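Local atomic coordinates of TBC1 domain family member 22A (PDB entry 2QFZ), a protein that may act as a GTPase-activating protein for Rab-family GTPases through its TBC domain, and forms homodimers and binds 14-3-3 proteins. Residues G35-L40 with P68-R73; I264-T269 with E320-L325; D111-S116 with I129-L134. All coordinates share one frame; numbering follows the deposited sequence.

Contact 1: G35-L40 with P68-R73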
ATOM      1  N   GLY A  35     -13.603 -10.138  20.773  1.00 35.01           N
ATOM      2  CA  GLY A  35     -14.928 -10.535  20.314  1.00 35.26           C
ATOM      3  C   GLY A  35     -15.909 -10.755  21.458  1.00 36.52           C
ATOM      4  O   GLY A  35     -15.935  -9.957  22.397  1.00 32.49           O
ATOM      5  N   PRO A  36     -16.710 -11.855  21.405  1.00 35.95           N
ATOM      6  CA  PRO A  36     -16.688 -13.011  20.499  1.00 35.41           C
ATOM      7  C   PRO A  36     -16.939 -12.755  18.992  1.00 32.71           C
ATOM      8  O   PRO A  36     -16.460 -13.504  18.178  1.00 27.91           O
ATOM      9  CB  PRO A  36     -17.805 -13.897  21.073  1.00 38.12           C
ATOM     10  CG  PRO A  36     -18.721 -12.962  21.701  1.00 34.87           C
ATOM     11  CD  PRO A  36     -17.797 -12.007  22.384  1.00 37.94           C
ATOM     12  N   ASN A  37     -17.683 -11.709  18.656  1.00 35.03           N
ATOM     13  CA  ASN A  37     -17.952 -11.304  17.274  1.00 32.67           C
ATOM     14  C   ASN A  37     -17.575  -9.826  17.121  1.00 33.67           C
ATOM     15  O   ASN A  37     -18.395  -8.956  17.349  1.00 35.82           O
ATOM     16  CB  ASN A  37     -19.430 -11.519  16.955  1.00 35.73           C
ATOM     17  CG  ASN A  37     -19.788 -12.984  16.820  1.00 37.46           C
ATOM     18  OD1 ASN A  37     -19.336 -13.654  15.887  1.00 38.55           O
ATOM     19  ND2 ASN A  37     -20.591 -13.500  17.761  1.00 33.92           N
ATOM     20  N   THR A  38     -16.315  -9.565  16.760  1.00 31.58           N
ATOM     21  CA  THR A  38     -15.749  -8.209  16.641  1.00 28.46           C
ATOM     22  C   THR A  38     -16.586  -7.238  15.778  1.00 29.31           C
ATOM     23  O   THR A  38     -16.931  -7.540  14.611  1.00 26.13           O
ATOM     24  CB  THR A  38     -14.333  -8.298  16.036  1.00 26.28           C
ATOM     25  OG1 THR A  38     -13.519  -9.139  16.874  1.00 24.87           O
ATOM     26  CG2 THR A  38     -13.706  -6.898  15.856  1.00 26.08           C
ATOM     27  N   ASP A  39     -16.885  -6.067  16.345  1.00 27.89           N
ATOM     28  CA  ASP A  39     -17.635  -5.029  15.622  1.00 30.85           C
ATOM     29  C   ASP A  39     -16.655  -4.306  14.684  1.00 24.20           C
ATOM     30  O   ASP A  39     -15.921  -3.457  15.135  1.00 25.54           O
ATOM     31  CB  ASP A  39     -18.294  -4.053  16.612  1.00 32.22           C
ATOM     32  CG  ASP A  39     -19.175  -2.961  15.921  1.00 37.21           C
ATOM     33  OD1 ASP A  39     -19.134  -2.828  14.683  1.00 38.00           O
ATOM     34  OD2 ASP A  39     -19.912  -2.237  16.645  1.00 37.68           O
ATOM     35  N   LEU A  40     -16.685  -4.640  13.396  1.00 28.01           N
ATOM     36  CA  LEU A  40     -15.706  -4.129  12.405  1.00 28.98           C
ATOM     37  C   LEU A  40     -15.918  -2.632  12.076  1.00 32.76           C
ATOM     38  O   LEU A  40     -14.961  -1.941  11.694  1.00 26.62           O
ATOM     39  CB  LEU A  40     -15.698  -4.974  11.123  1.00 29.32           C
ATOM     40  CG  LEU A  40     -15.337  -6.457  11.248  1.00 28.96           C
ATOM     41  CD1 LEU A  40     -15.601  -7.184   9.931  1.00 26.94           C
ATOM     42  CD2 LEU A  40     -13.899  -6.657  11.733  1.00 27.88           C
ATOM     43  N   PRO A  68     -12.224 -13.852   9.665  1.00 23.67           N
ATOM     44  CA  PRO A  68     -13.597 -13.583  10.129  1.00 24.71           C
ATOM     45  C   PRO A  68     -13.662 -12.844  11.447  1.00 21.75           C
ATOM     46  O   PRO A  68     -12.752 -12.989  12.282  1.00 18.97           O
ATOM     47  CB  PRO A  68     -14.206 -14.983  10.259  1.00 25.87           C
ATOM     48  CG  PRO A  68     -13.054 -15.912  10.359  1.00 22.47           C
ATOM     49  CD  PRO A  68     -11.911 -15.288   9.662  1.00 21.17           C
ATOM     50  N   ALA A  69     -14.722 -12.044  11.594  1.00 18.67           N
ATOM     51  CA  ALA A  69     -15.030 -11.293  12.803  1.00 23.54           C
ATOM     52  C   ALA A  69     -15.289 -12.214  13.999  1.00 24.47           C
ATOM     53  O   ALA A  69     -14.963 -11.868  15.137  1.00 25.63           O
ATOM     54  CB  ALA A  69     -16.237 -10.399  12.562  1.00 24.69           C
ATOM     55  N   ASN A  70     -15.876 -13.382  13.732  1.00 27.26           N
ATOM     56  CA  ASN A  70     -16.141 -14.367  14.783  1.00 27.91           C
ATOM     57  C   ASN A  70     -14.862 -15.086  15.250  1.00 26.71           C
ATOM     58  O   ASN A  70     -14.179 -15.784  14.464  1.00 23.78           O
ATOM     59  CB  ASN A  70     -17.196 -15.385  14.340  1.00 28.89           C
ATOM     60  CG  ASN A  70     -17.616 -16.286  15.494  1.00 33.24           C
ATOM     61  OD1 ASN A  70     -16.997 -17.287  15.720  1.00 31.32           O
ATOM     62  ND2 ASN A  70     -18.587 -15.839  16.302  1.00 33.60           N
ATOM     63  N   VAL A  71     -14.524 -14.898  16.523  1.00 27.82           N
ATOM     64  CA  VAL A  71     -13.209 -15.304  17.031  1.00 28.34           C
ATOM     65  C   VAL A  71     -12.996 -16.811  16.889  1.00 27.72           C
ATOM     66  O   VAL A  71     -11.921 -17.234  16.516  1.00 24.64           O
ATOM     67  CB  VAL A  71     -13.018 -14.900  18.528  1.00 32.47           C
ATOM     68  CG1 VAL A  71     -11.673 -15.437  19.076  1.00 30.58           C
ATOM     69  CG2 VAL A  71     -13.099 -13.416  18.668  1.00 32.86           C
ATOM     70  N   ASP A  72     -14.033 -17.615  17.174  1.00 31.27           N
ATOM     71  CA  ASP A  72     -13.850 -19.076  17.151  0.50 31.97           C
ATOM     72  C   ASP A  72     -13.697 -19.643  15.746  1.00 28.89           C
ATOM     73  O   ASP A  72     -13.167 -20.726  15.602  1.00 28.44           O
ATOM     74  CB  ASP A  72     -14.953 -19.839  17.907  0.50 34.25           C
ATOM     75  CG  ASP A  72     -14.530 -21.283  18.264  0.50 34.58           C
ATOM     76  OD1 ASP A  72     -13.486 -21.463  18.934  0.50 33.71           O
ATOM     77  OD2 ASP A  72     -15.229 -22.238  17.865  0.50 36.71           O
ATOM     78  N   ARG A  73     -14.110 -18.912  14.714  1.00 32.03           N
ATOM     79  CA  ARG A  73     -13.897 -19.374  13.323  1.00 29.10           C
ATOM     80  C   ARG A  73     -12.478 -19.107  12.783  1.00 27.92           C
ATOM     81  O   ARG A  73     -12.063 -19.744  11.807  1.00 25.40           O
ATOM     82  CB  ARG A  73     -14.911 -18.747  12.380  1.00 33.84           C
ATOM     83  CG  ARG A  73     -16.358 -19.198  12.577  1.00 37.47           C
ATOM     84  CD  ARG A  73     -17.290 -18.318  11.725  1.00 42.52           C
ATOM     85  NE  ARG A  73     -17.443 -18.797  10.342  1.00 44.78           N
ATOM     86  CZ  ARG A  73     -17.541 -18.014   9.260  1.00 47.10           C
ATOM     87  NH1 ARG A  73     -17.463 -16.681   9.363  1.00 44.47           N
ATOM     88  NH2 ARG A  73     -17.695 -18.577   8.052  1.00 46.22           N
TER

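Contact 2: I264-T269 with E320-L325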
ATOM      1  N   ILE A 264       3.008   2.352   5.920  1.00 17.56           N
ATOM      2  CA  ILE A 264       2.335   1.465   6.871  1.00 19.28           C
ATOM      3  C   ILE A 264       1.258   2.252   7.609  1.00 17.72           C
ATOM      4  O   ILE A 264       0.122   1.830   7.704  1.00 12.29           O
ATOM      5  CB  ILE A 264       3.367   0.738   7.833  1.00 16.02           C
ATOM      6  CG1 ILE A 264       4.109  -0.296   7.037  1.00 13.88           C
ATOM      7  CG2 ILE A 264       2.642   0.143   9.074  1.00 15.55           C
ATOM      8  CD1 ILE A 264       5.377  -0.926   7.706  1.00 16.69           C
ATOM      9  N   ARG A 265       1.593   3.449   8.082  1.00 19.01           N
ATOM     10  CA  ARG A 265       0.616   4.272   8.749  1.00 18.61           C
ATOM     11  C   ARG A 265      -0.602   4.692   7.867  1.00 21.85           C
ATOM     12  O   ARG A 265      -1.784   4.581   8.270  1.00 18.86           O
ATOM     13  CB  ARG A 265       1.325   5.476   9.366  1.00 20.01           C
ATOM     14  CG  ARG A 265       0.437   6.476  10.025  1.00 23.42           C
ATOM     15  CD  ARG A 265      -0.523   5.887  11.083  1.00 27.83           C
ATOM     16  NE  ARG A 265      -1.431   6.925  11.477  1.00 25.78           N
ATOM     17  CZ  ARG A 265      -2.601   7.182  10.915  1.00 26.70           C
ATOM     18  NH1 ARG A 265      -3.110   6.416   9.950  1.00 29.33           N
ATOM     19  NH2 ARG A 265      -3.301   8.221  11.353  1.00 28.74           N
ATOM     20  N   LEU A 266      -0.284   5.193   6.686  1.00 21.61           N
ATOM     21  CA  LEU A 266      -1.219   5.492   5.631  1.00 23.35           C
ATOM     22  C   LEU A 266      -2.176   4.318   5.367  1.00 22.61           C
ATOM     23  O   LEU A 266      -3.405   4.523   5.257  1.00 20.78           O
ATOM     24  CB  LEU A 266      -0.422   5.832   4.368  1.00 28.56           C
ATOM     25  CG  LEU A 266      -0.898   6.876   3.343  1.00 35.29           C
ATOM     26  CD1 LEU A 266      -0.993   8.284   3.909  1.00 26.90           C
ATOM     27  CD2 LEU A 266       0.063   6.851   2.075  1.00 32.71           C
ATOM     28  N   TRP A 267      -1.646   3.088   5.316  1.00 15.25           N
ATOM     29  CA  TRP A 267      -2.516   1.927   4.997  1.00 16.94           C
ATOM     30  C   TRP A 267      -3.454   1.543   6.152  1.00 17.52           C
ATOM     31  O   TRP A 267      -4.478   0.927   5.871  1.00 21.76           O
ATOM     32  CB  TRP A 267      -1.731   0.706   4.455  1.00 17.06           C
ATOM     33  CG  TRP A 267      -1.166   0.895   3.065  1.00 20.09           C
ATOM     34  CD1 TRP A 267      -1.013   2.063   2.377  1.00 22.76           C
ATOM     35  CD2 TRP A 267      -0.640  -0.125   2.223  1.00 21.00           C
ATOM     36  NE1 TRP A 267      -0.428   1.821   1.145  1.00 22.97           N
ATOM     37  CE2 TRP A 267      -0.193   0.482   1.042  1.00 21.72           C
ATOM     38  CE3 TRP A 267      -0.539  -1.513   2.341  1.00 21.99           C
ATOM     39  CZ2 TRP A 267       0.356  -0.248  -0.003  1.00 23.30           C
ATOM     40  CZ3 TRP A 267       0.017  -2.227   1.304  1.00 20.96           C
ATOM     41  CH2 TRP A 267       0.467  -1.610   0.171  1.00 21.49           C
ATOM     42  N   ASP A 268      -3.146   1.941   7.417  1.00 17.58           N
ATOM     43  CA  ASP A 268      -4.091   1.822   8.548  1.00 15.93           C
ATOM     44  C   ASP A 268      -5.414   2.514   8.169  1.00 20.43           C
ATOM     45  O   ASP A 268      -6.515   1.956   8.273  1.00 20.56           O
ATOM     46  CB  ASP A 268      -3.590   2.484   9.828  1.00 18.64           C
ATOM     47  CG  ASP A 268      -2.453   1.767  10.496  1.00 20.60           C
ATOM     48  OD1 ASP A 268      -2.071   0.630  10.146  1.00 18.69           O
ATOM     49  OD2 ASP A 268      -1.888   2.399  11.413  1.00 20.91           O
ATOM     50  N   THR A 269      -5.295   3.747   7.700  1.00 20.54           N
ATOM     51  CA  THR A 269      -6.449   4.519   7.308  1.00 19.49           C
ATOM     52  C   THR A 269      -7.078   4.049   6.020  1.00 17.96           C
ATOM     53  O   THR A 269      -8.313   4.017   5.927  1.00 22.29           O
ATOM     54  CB  THR A 269      -6.073   5.994   7.195  1.00 20.95           C
ATOM     55  OG1 THR A 269      -5.534   6.380   8.449  1.00 21.84           O
ATOM     56  CG2 THR A 269      -7.317   6.865   6.887  1.00 21.36           C
ATOM     57  N   GLU A 320       3.348  12.351  12.646  1.00 35.12           N
ATOM     58  CA  GLU A 320       2.731  13.675  12.627  1.00 36.35           C
ATOM     59  C   GLU A 320       2.456  14.162  11.190  1.00 30.48           C
ATOM     60  O   GLU A 320       1.435  14.761  10.943  1.00 30.26           O
ATOM     61  CB  GLU A 320       3.589  14.711  13.369  1.00 36.39           C
ATOM     62  N   ASP A 321       3.386  13.917  10.278  1.00 27.78           N
ATOM     63  CA  ASP A 321       3.267  14.383   8.884  1.00 27.51           C
ATOM     64  C   ASP A 321       2.167  13.609   8.159  1.00 25.43           C
ATOM     65  O   ASP A 321       1.344  14.179   7.477  1.00 25.39           O
ATOM     66  CB  ASP A 321       4.603  14.237   8.174  1.00 25.14           C
ATOM     67  CG  ASP A 321       5.672  15.187   8.720  1.00 28.95           C
ATOM     68  OD1 ASP A 321       5.491  16.415   8.631  1.00 29.75           O
ATOM     69  OD2 ASP A 321       6.710  14.709   9.190  1.00 34.12           O
ATOM     70  N   ILE A 322       2.130  12.307   8.356  1.00 23.68           N
ATOM     71  CA  ILE A 322       1.065  11.485   7.787  1.00 24.84           C
ATOM     72  C   ILE A 322      -0.335  11.781   8.312  1.00 24.68           C
ATOM     73  O   ILE A 322      -1.279  11.822   7.514  1.00 21.75           O
ATOM     74  CB  ILE A 322       1.394   9.984   7.936  1.00 26.50           C
ATOM     75  CG1 ILE A 322       2.635   9.664   7.116  1.00 25.22           C
ATOM     76  CG2 ILE A 322       0.217   9.104   7.444  1.00 23.48           C
ATOM     77  CD1 ILE A 322       2.446   9.936   5.553  1.00 28.83           C
ATOM     78  N   SER A 323      -0.474  11.986   9.629  1.00 23.32           N
ATOM     79  CA  SER A 323      -1.751  12.370  10.250  1.00 26.76           C
ATOM     80  C   SER A 323      -2.270  13.674   9.681  1.00 24.39           C
ATOM     81  O   SER A 323      -3.466  13.811   9.420  1.00 23.44           O
ATOM     82  CB  SER A 323      -1.624  12.547  11.790  1.00 27.94           C
ATOM     83  OG  SER A 323      -0.924  11.458  12.371  1.00 34.52           O
ATOM     84  N   LEU A 324      -1.379  14.639   9.500  1.00 25.90           N
ATOM     85  CA  LEU A 324      -1.751  15.897   8.837  1.00 24.18           C
ATOM     86  C   LEU A 324      -2.193  15.676   7.395  1.00 22.66           C
ATOM     87  O   LEU A 324      -3.256  16.147   6.998  1.00 21.97           O
ATOM     88  CB  LEU A 324      -0.592  16.888   8.892  1.00 29.09           C
ATOM     89  CG  LEU A 324      -0.316  17.457  10.291  1.00 34.01           C
ATOM     90  N   LEU A 325      -1.408  14.924   6.617  1.00 19.52           N
ATOM     91  CA  LEU A 325      -1.779  14.620   5.239  1.00 17.42           C
ATOM     92  C   LEU A 325      -3.183  13.978   5.160  1.00 22.11           C
ATOM     93  O   LEU A 325      -4.045  14.352   4.321  1.00 23.39           O
ATOM     94  CB  LEU A 325      -0.707  13.723   4.598  1.00 19.28           C
ATOM     95  CG  LEU A 325      -0.801  13.403   3.108  1.00 20.74           C
ATOM     96  CD1 LEU A 325      -0.666  14.726   2.297  1.00 23.48           C
ATOM     97  CD2 LEU A 325       0.248  12.362   2.703  1.00 19.52           C
TER

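Contact 3: D111-S116 with I129-L134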
ATOM      1  N   ASP A 111      13.469  -6.907 -11.241  1.00 34.64           N
ATOM      2  CA  ASP A 111      12.910  -5.872 -10.369  1.00 34.09           C
ATOM      3  C   ASP A 111      13.136  -6.135  -8.893  1.00 31.25           C
ATOM      4  O   ASP A 111      13.556  -5.230  -8.186  1.00 27.51           O
ATOM      5  CB  ASP A 111      11.405  -5.723 -10.601  1.00 35.81           C
ATOM      6  CG  ASP A 111      11.070  -5.134 -11.981  1.00 40.06           C
ATOM      7  OD1 ASP A 111      11.998  -4.658 -12.692  1.00 41.22           O
ATOM      8  OD2 ASP A 111       9.878  -5.171 -12.341  1.00 36.10           O
ATOM      9  N   ILE A 112      12.848  -7.358  -8.430  1.00 31.01           N
ATOM     10  CA  ILE A 112      12.891  -7.629  -6.987  1.00 34.64           C
ATOM     11  C   ILE A 112      14.244  -7.283  -6.408  1.00 35.70           C
ATOM     12  O   ILE A 112      14.303  -6.461  -5.497  1.00 33.36           O
ATOM     13  CB  ILE A 112      12.419  -9.085  -6.571  1.00 31.70           C
ATOM     14  CG1 ILE A 112      10.940  -9.289  -6.883  1.00 32.47           C
ATOM     15  CG2 ILE A 112      12.704  -9.365  -5.083  1.00 31.46           C
ATOM     16  CD1 ILE A 112      10.148  -8.037  -7.084  1.00 30.45           C
ATOM     17  N   PRO A 113      15.342  -7.888  -6.932  1.00 42.57           N
ATOM     18  CA  PRO A 113      16.701  -7.592  -6.431  1.00 43.26           C
ATOM     19  C   PRO A 113      17.111  -6.135  -6.247  1.00 44.94           C
ATOM     20  O   PRO A 113      17.958  -5.867  -5.405  1.00 47.10           O
ATOM     21  CB  PRO A 113      17.590  -8.278  -7.456  1.00 44.45           C
ATOM     22  CG  PRO A 113      16.805  -9.504  -7.802  1.00 43.93           C
ATOM     23  CD  PRO A 113      15.398  -8.950  -7.953  1.00 43.96           C
ATOM     24  N   ARG A 114      16.514  -5.208  -6.983  1.00 45.94           N
ATOM     25  CA  ARG A 114      16.904  -3.793  -6.913  1.00 49.61           C
ATOM     26  C   ARG A 114      15.817  -2.895  -6.313  1.00 48.02           C
ATOM     27  O   ARG A 114      15.884  -1.663  -6.461  1.00 47.88           O
ATOM     28  CB  ARG A 114      17.251  -3.225  -8.310  1.00 52.89           C
ATOM     29  CG  ARG A 114      17.668  -4.218  -9.430  1.00 54.87           C
ATOM     30  CD  ARG A 114      17.299  -3.657 -10.835  1.00 56.18           C
ATOM     31  NE  ARG A 114      15.920  -3.159 -10.845  1.00 58.56           N
ATOM     32  CZ  ARG A 114      15.287  -2.639 -11.900  1.00 59.87           C
ATOM     33  NH1 ARG A 114      14.024  -2.201 -11.740  1.00 57.71           N
ATOM     34  NH2 ARG A 114      15.883  -2.563 -13.103  1.00 58.95           N
ATOM     35  N   MET A 115      14.812  -3.479  -5.659  1.00 44.40           N
ATOM     36  CA  MET A 115      13.739  -2.665  -5.074  1.00 40.71           C
ATOM     37  C   MET A 115      14.106  -2.231  -3.640  1.00 41.07           C
ATOM     38  O   MET A 115      15.092  -2.688  -3.067  1.00 37.86           O
ATOM     39  CB  MET A 115      12.378  -3.399  -5.143  1.00 38.98           C
ATOM     40  CG  MET A 115      12.135  -4.418  -4.069  1.00 36.98           C
ATOM     41  SD  MET A 115      10.686  -5.445  -4.394  1.00 34.15           S
ATOM     42  CE  MET A 115       9.439  -4.557  -3.448  1.00 36.37           C
ATOM     43  N   SER A 116      13.304  -1.326  -3.089  1.00 42.31           N
ATOM     44  CA  SER A 116      13.528  -0.762  -1.767  1.00 45.22           C
ATOM     45  C   SER A 116      12.560  -1.414  -0.764  1.00 46.05           C
ATOM     46  O   SER A 116      11.480  -1.864  -1.162  1.00 47.58           O
ATOM     47  CB  SER A 116      13.346   0.770  -1.839  1.00 48.18           C
ATOM     48  OG  SER A 116      12.825   1.304  -0.632  1.00 50.58           O
ATOM     49  N   ILE A 129      10.854 -15.210  -1.309  1.00 27.70           N
ATOM     50  CA  ILE A 129       9.446 -15.161  -0.917  1.00 26.02           C
ATOM     51  C   ILE A 129       8.748 -14.168  -1.837  1.00 25.95           C
ATOM     52  O   ILE A 129       7.694 -14.448  -2.385  1.00 22.79           O
ATOM     53  CB  ILE A 129       9.263 -14.701   0.536  1.00 25.49           C
ATOM     54  CG1 ILE A 129       9.756 -15.757   1.496  1.00 24.56           C
ATOM     55  CG2 ILE A 129       7.784 -14.368   0.808  1.00 27.45           C
ATOM     56  CD1 ILE A 129       9.921 -15.218   2.953  1.00 26.84           C
ATOM     57  N   PHE A 130       9.362 -12.995  -1.992  1.00 29.10           N
ATOM     58  CA  PHE A 130       8.783 -11.896  -2.802  1.00 26.76           C
ATOM     59  C   PHE A 130       8.512 -12.336  -4.210  1.00 25.63           C
ATOM     60  O   PHE A 130       7.415 -12.097  -4.705  1.00 27.24           O
ATOM     61  CB  PHE A 130       9.698 -10.646  -2.779  1.00 26.34           C
ATOM     62  CG  PHE A 130       9.438  -9.709  -1.601  1.00 27.36           C
ATOM     63  CD1 PHE A 130       9.357 -10.188  -0.314  1.00 28.40           C
ATOM     64  CD2 PHE A 130       9.281  -8.339  -1.797  1.00 29.60           C
ATOM     65  CE1 PHE A 130       9.126  -9.332   0.762  1.00 26.69           C
ATOM     66  CE2 PHE A 130       9.051  -7.489  -0.731  1.00 30.98           C
ATOM     67  CZ  PHE A 130       8.975  -7.996   0.552  1.00 28.98           C
ATOM     68  N   GLU A 131       9.507 -12.982  -4.854  1.00 23.16           N
ATOM     69  CA  GLU A 131       9.367 -13.525  -6.242  1.00 28.88           C
ATOM     70  C   GLU A 131       8.268 -14.558  -6.381  1.00 26.87           C
ATOM     71  O   GLU A 131       7.520 -14.594  -7.386  1.00 25.18           O
ATOM     72  CB  GLU A 131      10.708 -14.173  -6.719  1.00 32.50           C
ATOM     73  CG  GLU A 131      11.793 -13.169  -6.998  1.00 31.88           C
ATOM     74  CD  GLU A 131      13.145 -13.778  -7.345  1.00 39.07           C
ATOM     75  OE1 GLU A 131      13.231 -15.015  -7.500  1.00 43.49           O
ATOM     76  OE2 GLU A 131      14.135 -12.992  -7.469  1.00 46.08           O
ATOM     77  N   ARG A 132       8.179 -15.430  -5.379  1.00 26.92           N
ATOM     78  CA  ARG A 132       7.187 -16.483  -5.405  1.00 28.08           C
ATOM     79  C   ARG A 132       5.778 -15.951  -5.249  1.00 23.72           C
ATOM     80  O   ARG A 132       4.864 -16.369  -5.981  1.00 31.29           O
ATOM     81  CB  ARG A 132       7.497 -17.517  -4.325  1.00 30.47           C
ATOM     82  CG  ARG A 132       6.733 -18.790  -4.517  1.00 31.74           C
ATOM     83  CD  ARG A 132       7.355 -19.910  -3.757  1.00 34.35           C
ATOM     84  NE  ARG A 132       7.754 -19.489  -2.419  1.00 32.42           N
ATOM     85  CZ  ARG A 132       8.521 -20.182  -1.597  1.00 39.21           C
ATOM     86  NH1 ARG A 132       8.986 -21.398  -1.944  1.00 41.57           N
ATOM     87  NH2 ARG A 132       8.795 -19.676  -0.391  1.00 39.66           N
ATOM     88  N   ILE A 133       5.561 -15.049  -4.289  1.00 26.60           N
ATOM     89  CA  ILE A 133       4.222 -14.386  -4.136  1.00 23.60           C
ATOM     90  C   ILE A 133       3.802 -13.692  -5.439  1.00 21.48           C
ATOM     91  O   ILE A 133       2.666 -13.845  -5.916  1.00 22.22           O
ATOM     92  CB  ILE A 133       4.218 -13.324  -2.988  1.00 22.72           C
ATOM     93  CG1 ILE A 133       4.251 -13.993  -1.613  1.00 19.29           C
ATOM     94  CG2 ILE A 133       2.961 -12.395  -3.069  1.00 18.62           C
ATOM     95  CD1 ILE A 133       4.564 -13.006  -0.451  1.00 21.40           C
ATOM     96  N   LEU A 134       4.739 -12.928  -6.016  1.00 24.32           N
ATOM     97  CA  LEU A 134       4.473 -12.128  -7.213  1.00 22.05           C
ATOM     98  C   LEU A 134       4.272 -13.024  -8.456  1.00 21.94           C
ATOM     99  O   LEU A 134       3.331 -12.839  -9.227  1.00 25.77           O
ATOM    100  CB  LEU A 134       5.604 -11.069  -7.410  1.00 22.23           C
ATOM    101  CG  LEU A 134       5.558  -9.901  -6.418  1.00 19.45           C
ATOM    102  CD1 LEU A 134       6.838  -9.106  -6.423  1.00 23.81           C
ATOM    103  CD2 LEU A 134       4.344  -9.033  -6.732  1.00 25.12           C
TER

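Contact 1: G35-L40 with P68-R73
Two loops meet at the protein surface through a single beta bridge, Asn37 with Asn70, whose CA atoms are 4.3 Å apart. The tight part is the backbone. Val71 N donates to Pro36 O at 2.9 Å, nearly straight at 173° and nearly along the C=O axis. Past the bridge, on the other side of Asn37, Thr38 N reaches Ala69 O at 3.1 Å from well above the carbonyl plane. Ala69 O also accepts a bond from Arg74 NH2, which in turn bonds OG1 of the buried Thr38; that hydroxyl is also bonded to Leu32 O. Packing is close at Gly35 too: its CA lies 3.8 Å from Val71 CG2, and a CB there would clash with that methyl. Its positive phi also favours glycine. Beyond the bridge the packing is looser: Leu40 CD1 lies 4.2 Å from Ala69 CB.

The solvent side carries the side chains of Asn37 and Asn70, lying side by side with amide planes 44° apart. Asn70 CG is anti to its backbone N, and its ND2 donates to Asn37 OD1. At 2.3 Å between Asn70 ND2 and Asn37 OD1 this bond is very short, and the donor sits above the carbonyl plane. The chemistry is thus polar at the bridge: two backbone bonds and one side-chain amide bond join the loops, with apolar packing at Val71 and Leu40 beside them.

Contact 2: I264-T269 with E320-L325
Two helical segments run in roughly the same direction, with 34° between their N-to-C directions and a signed crossing angle of -34°. Their axes come within 10.0 Å. The backbones are nearest at Leu266 and Ile322, whose CA atoms are 6.8 Å apart. No hydrogen bond crosses between the segments, so side-chain packing makes the contact.

Ile322 points at the other helix and is the central residue, touching both Arg265 and Leu266. Its CG2, anti to the backbone N, sits between these two partners. On one side is Arg265 CG, 3.7 Å from Ile322 CG2. On the other is Leu266 CD1, 3.8 Å from Ile322 CG2. Leu266 crosses Ile322 at about a right angle, and Leu266 CD1 also approaches Leu325 CD2 at 4.4 Å.

Arg265 leaves its helix with CG anti to the backbone N, then bends at chi2 (53°). The chain carries the guanidinium along its own helix toward the next turn, where Arg265 NH1 donates to Thr269 OG1 at 2.9 Å, with the oxygen in the guanidinium plane. Thr269 OG1 is also bonded to Trp48 O. An alanine in place of Arg265 would probably loosen the packing against Ile322 CG2 and would lose the bond to Thr269 OG1.

The contact joins helix 260-270 to helix 319-335, whose Leu326 extends it by touching Arg265, Leu266 and Thr269. Helix 276-291 packs on one flank, with Val284 against Leu266 and Leu325. On helix 260-270, Ile264 and Trp267 pack instead on helix 150-162.

Contact 3: D111-S116 with I129-L134
Ile112, just past helix 102-111, points its side chain at helix 124-140. Ile112 CB lies 4.2 Å from Glu131 CG. The chain then forks. Ile112 CG2, anti to the backbone N, meets Phe130 CB at 4.0 Å. Ile112 CG1 takes the other branch, beside the backbone N, and passes Glu131 CG at 4.0 Å. At the tip, Ile112 CD1 packs tightly on Leu134 CD1, 3.5 Å away. The isoleucine therefore spans about one helical turn, from Phe130 to Leu134. Its chi2 of -19° is nearly eclipsed, which suggests some strain at this close meeting of methyls.

Met115 adds a second point of contact. Its chain bends at chi3 and brings Met115 CE to the edge of the Phe130 ring, near the ring plane, 4.0 Å from Phe130 CE2. Met115 SD is 5.4 Å from the centroid of the Phe130 ring, an oblique Met-aromatic contact. The carboxylate of Glu131 is held by Tyr105 OH through OE1.

Helix 150-162 packs against both segments: Asn151 touches Ile112 and Met115, Thr155 touches Met115 and Phe130, and Phe158 meets the Phe130 ring edge-to-face. Ile121 of helix 118-121 also packs on Met115 and Phe130.

The three contacts lie in series along an all-helical chain: contact 1 first, then contact 3, then contact 2. None touches another. The centres of contacts 1 and 2 are about 26 Å apart, those of 2 and 3 about 25 Å apart, and those of 1 and 3 about 34 Å apart. Contact 1 is peripheral and joins two interhelical loops. Contacts 2 and 3 are buried, on opposite sides of the chain's centre. Helix 150-162 is common to both, packing on residues of each. The contacts thus sample two levels of this helical fold: helix packing in the interior and loop pairing at the surface.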